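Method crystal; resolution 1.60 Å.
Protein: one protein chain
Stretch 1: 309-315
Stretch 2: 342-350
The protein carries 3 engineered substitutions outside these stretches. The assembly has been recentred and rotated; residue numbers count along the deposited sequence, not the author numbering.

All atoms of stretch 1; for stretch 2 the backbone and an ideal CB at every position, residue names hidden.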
# COMPACT_ATOMS: atom_id res chain seq x y z
N PHE A 309 10.96 -10.68 -9.99
CA PHE A 309 10.24 -9.75 -10.92
C PHE A 309 9.60 -10.55 -12.07
O PHE A 309 8.45 -10.31 -12.45
CB PHE A 309 11.16 -8.64 -11.44
CG PHE A 309 11.26 -7.45 -10.52
CD1 PHE A 309 10.40 -6.37 -10.65
CD2 PHE A 309 12.25 -7.38 -9.56
CE1 PHE A 309 10.49 -5.28 -9.82
CE2 PHE A 309 12.38 -6.26 -8.75
CZ PHE A 309 11.48 -5.20 -8.87
N GLU A 310 10.33 -11.53 -12.60
CA GLU A 310 9.79 -12.37 -13.68
C GLU A 310 8.56 -13.16 -13.28
O GLU A 310 7.60 -13.26 -14.06
CB GLU A 310 10.85 -13.35 -14.19
CG GLU A 310 10.42 -14.16 -15.43
CD GLU A 310 10.44 -13.36 -16.72
OE1 GLU A 310 10.88 -12.19 -16.70
OE2 GLU A 310 10.02 -13.91 -17.76
N TRP A 311 8.59 -13.75 -12.08
CA TRP A 311 7.44 -14.52 -11.57
C TRP A 311 6.23 -13.61 -11.47
O TRP A 311 5.15 -13.94 -11.99
CB TRP A 311 7.75 -15.17 -10.21
CG TRP A 311 6.65 -16.09 -9.74
CD1 TRP A 311 5.56 -15.76 -8.99
CD2 TRP A 311 6.53 -17.50 -10.01
NE1 TRP A 311 4.78 -16.86 -8.76
CE2 TRP A 311 5.35 -17.94 -9.38
CE3 TRP A 311 7.30 -18.41 -10.73
CZ2 TRP A 311 4.92 -19.27 -9.45
CZ3 TRP A 311 6.88 -19.73 -10.78
CH2 TRP A 311 5.70 -20.15 -10.15
N ALA A 312 6.40 -12.45 -10.85
CA ALA A 312 5.28 -11.50 -10.70
C ALA A 312 4.73 -11.11 -12.05
O ALA A 312 3.52 -11.09 -12.26
CB ALA A 312 5.71 -10.26 -9.92
N TYR A 313 5.62 -10.82 -13.00
CA TYR A 313 5.21 -10.29 -14.31
C TYR A 313 4.48 -11.33 -15.15
O TYR A 313 3.49 -11.01 -15.82
CB TYR A 313 6.46 -9.77 -15.07
CG TYR A 313 6.18 -9.06 -16.40
CD1 TYR A 313 5.53 -7.83 -16.45
CD2 TYR A 313 6.59 -9.61 -17.61
CE1 TYR A 313 5.27 -7.19 -17.64
CE2 TYR A 313 6.31 -8.98 -18.82
CZ TYR A 313 5.65 -7.77 -18.85
OH TYR A 313 5.37 -7.12 -20.06
N THR A 314 4.94 -12.58 -15.10
CA THR A 314 4.41 -13.63 -15.97
C THR A 314 3.33 -14.53 -15.39
O THR A 314 2.68 -15.25 -16.14
CB THR A 314 5.52 -14.55 -16.51
OG1 THR A 314 6.15 -15.27 -15.45
CG2 THR A 314 6.55 -13.75 -17.28
N LYS A 315 3.15 -14.51 -14.07
CA LYS A 315 2.19 -15.42 -13.43
C LYS A 315 0.89 -14.77 -12.98
O LYS A 315 0.17 -15.37 -12.18
CB LYS A 315 2.85 -16.18 -12.28
CG LYS A 315 4.09 -16.97 -12.69
CD LYS A 315 3.77 -18.05 -13.73
CE LYS A 315 4.91 -19.05 -13.84
NZ LYS A 315 4.59 -20.18 -14.75
N UNK A 342 12.21 -3.38 -20.93
CA UNK A 342 11.70 -3.35 -22.32
C UNK A 342 10.49 -4.26 -22.58
O UNK A 342 10.10 -4.44 -23.74
CB UNK A 342 12.82 -3.75 -23.28
N UNK A 343 9.89 -4.81 -21.54
CA UNK A 343 8.93 -5.91 -21.70
C UNK A 343 7.52 -5.41 -22.00
O UNK A 343 7.09 -4.40 -21.45
CB UNK A 343 8.91 -6.77 -20.44
N UNK A 344 6.85 -6.11 -22.90
CA UNK A 344 5.44 -5.84 -23.22
C UNK A 344 4.54 -7.09 -23.26
O UNK A 344 3.33 -6.95 -23.46
CB UNK A 344 5.36 -5.13 -24.57
N UNK A 345 5.09 -8.29 -23.07
CA UNK A 345 4.30 -9.55 -23.15
C UNK A 345 3.18 -9.70 -22.11
O UNK A 345 2.25 -10.48 -22.32
CB UNK A 345 5.25 -10.74 -23.00
N UNK A 346 3.27 -9.01 -20.97
CA UNK A 346 2.22 -9.03 -19.95
C UNK A 346 1.94 -7.60 -19.46
O UNK A 346 1.75 -7.36 -18.27
CB UNK A 346 2.62 -9.93 -18.78
N UNK A 347 1.90 -6.68 -20.41
CA UNK A 347 1.64 -5.27 -20.11
C UNK A 347 2.88 -4.41 -20.22
O UNK A 347 4.00 -4.88 -20.02
CB UNK A 347 1.05 -5.13 -18.70
N UNK A 348 2.67 -3.15 -20.57
CA UNK A 348 3.76 -2.19 -20.73
C UNK A 348 4.34 -1.82 -19.37
O UNK A 348 3.62 -1.56 -18.44
CB UNK A 348 3.27 -0.94 -21.46
N UNK A 349 5.66 -1.77 -19.28
CA UNK A 349 6.33 -1.31 -18.08
C UNK A 349 6.82 0.13 -18.26
O UNK A 349 6.76 0.94 -17.35
CB UNK A 349 7.50 -2.24 -17.73
N UNK A 350 7.32 0.45 -19.46
CA UNK A 350 7.72 1.81 -19.79
C UNK A 350 6.59 2.47 -20.55
O UNK A 350 6.33 2.15 -21.71
CB UNK A 350 9.02 1.83 -20.60

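Stretch 1 is the end of a helix, and Tyr313 is the residue that reaches farthest into stretch 2. Its hydroxyl lies among the backbone atoms of positions 343 to 347.

Position 342 has nothing of stretch 1 within 5.5 Å of its ideal CB. The visible atoms set no preference, and a small polar residue is as suitable as many others. It is Ser342, which makes no contact with stretch 1.

At position 343 CA-to-CB points toward stretch 1, and the ideal CB is 3.6 Å from Tyr313 OH. The carboxylate of Glu310 lies about one turn earlier in the helix than Tyr313, beyond the reach of a short side chain. A long side chain with a positive charge would suit, either lysine or arginine; a long polar one could also reach. The residue is Arg343, with chi1, chi2 and chi3 all m. Its NH1 donates to Glu310 OE1 at 2.9 Å, and its NH2 donates to Glu310 OE2 at 3.1 Å, so the salt bridge is held by two nitrogens. Glu310 OE1 lies at the edge of the guanidinium, while Tyr313 CD2 lies over one face.

Position 344 points its CB away, and the ideal CB is 4.9 Å from Tyr313 OH. Many residues would fit. It is Thr344, and its side chain stays clear of stretch 1.

Position 345 points sideways, with its ideal CB 4.7 Å from Tyr313 CE2. A short polar side chain could turn back beside the ring; an acid would also answer a positive charge at 343. It is Asp345, with chi1 p. Its OD1 sits at the edge of the Tyr313 ring, 3.5 Å from Tyr313 CE2. Its main partner is in its own stretch: Arg343 NE donates to Asp345 OD1 at 2.8 Å, and Arg343 NH2 to Asp345 OD2 at 3.0 Å.

At position 346 CA-to-CB points toward stretch 1, and the ideal CB is a tight 3.3 Å from Tyr313 O. A flat side chain that can lie along the helix end would suit, whether histidine or another aromatic. The backbone works too: the N of 346 donates to Tyr313 OH at 3.0 Å. The residue is His346. Its CB lies over the Tyr313 ring, 3.8 Å from the centroid, and the edge of its imidazole points toward the face of that ring. Thr314 CA packs over one imidazole face, 3.9 Å from its centroid. His346 ND1 donates to Asp345 OD2 at 3.1 Å.

Position 347 has phi/psi of 107/151. A CB there would be jammed against the preceding carbonyl, so glycine is called for. Gly347 O accepts from Tyr313 OH at 2.6 Å.

Position 348 points away; a polar residue is among many possibilities. It is Gln348.

Position 349 points toward Tyr313, with its ideal CB 5.4 Å from Tyr313 CE1. A medium apolar side chain would suit. Val349 CG2 packs 3.9 Å from Tyr313 CE1.

Position 350 is out of reach and unconstrained here. It is Gln350.

Stretch 2 (342-350) SRTDHGQVQ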
# COMPACT_ATOMS: atom_id res chain seq x y z
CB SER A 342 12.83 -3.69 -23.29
OG SER A 342 13.78 -2.64 -23.31
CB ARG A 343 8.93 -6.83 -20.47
CG ARG A 343 10.25 -7.57 -20.21
CD ARG A 343 10.46 -8.74 -21.15
NE ARG A 343 9.57 -9.85 -20.84
CZ ARG A 343 9.82 -10.85 -19.98
NH1 ARG A 343 10.97 -10.94 -19.33
NH2 ARG A 343 8.91 -11.79 -19.79
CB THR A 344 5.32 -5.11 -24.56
OG1 THR A 344 5.86 -5.93 -25.61
CG2 THR A 344 6.05 -3.76 -24.52
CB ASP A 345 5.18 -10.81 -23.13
CG ASP A 345 6.27 -10.78 -22.08
OD1 ASP A 345 7.09 -9.83 -22.13
OD2 ASP A 345 6.32 -11.69 -21.22
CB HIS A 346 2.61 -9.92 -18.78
CG HIS A 346 2.63 -11.38 -19.11
ND1 HIS A 346 3.75 -12.02 -19.59
CD2 HIS A 346 1.67 -12.33 -18.97
CE1 HIS A 346 3.48 -13.30 -19.76
NE2 HIS A 346 2.23 -13.52 -19.40
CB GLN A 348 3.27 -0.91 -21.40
CG GLN A 348 2.86 -1.07 -22.86
CD GLN A 348 2.38 0.25 -23.47
OE1 GLN A 348 1.42 0.27 -24.26
NE2 GLN A 348 3.05 1.35 -23.11
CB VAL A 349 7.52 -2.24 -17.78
CG1 VAL A 349 8.26 -1.77 -16.54
CG2 VAL A 349 7.03 -3.67 -17.60
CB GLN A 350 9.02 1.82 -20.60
CG GLN A 350 10.26 2.11 -19.77
CD GLN A 350 10.26 1.42 -18.43
OE1 GLN A 350 10.43 0.20 -18.34
NE2 GLN A 350 10.06 2.19 -17.36
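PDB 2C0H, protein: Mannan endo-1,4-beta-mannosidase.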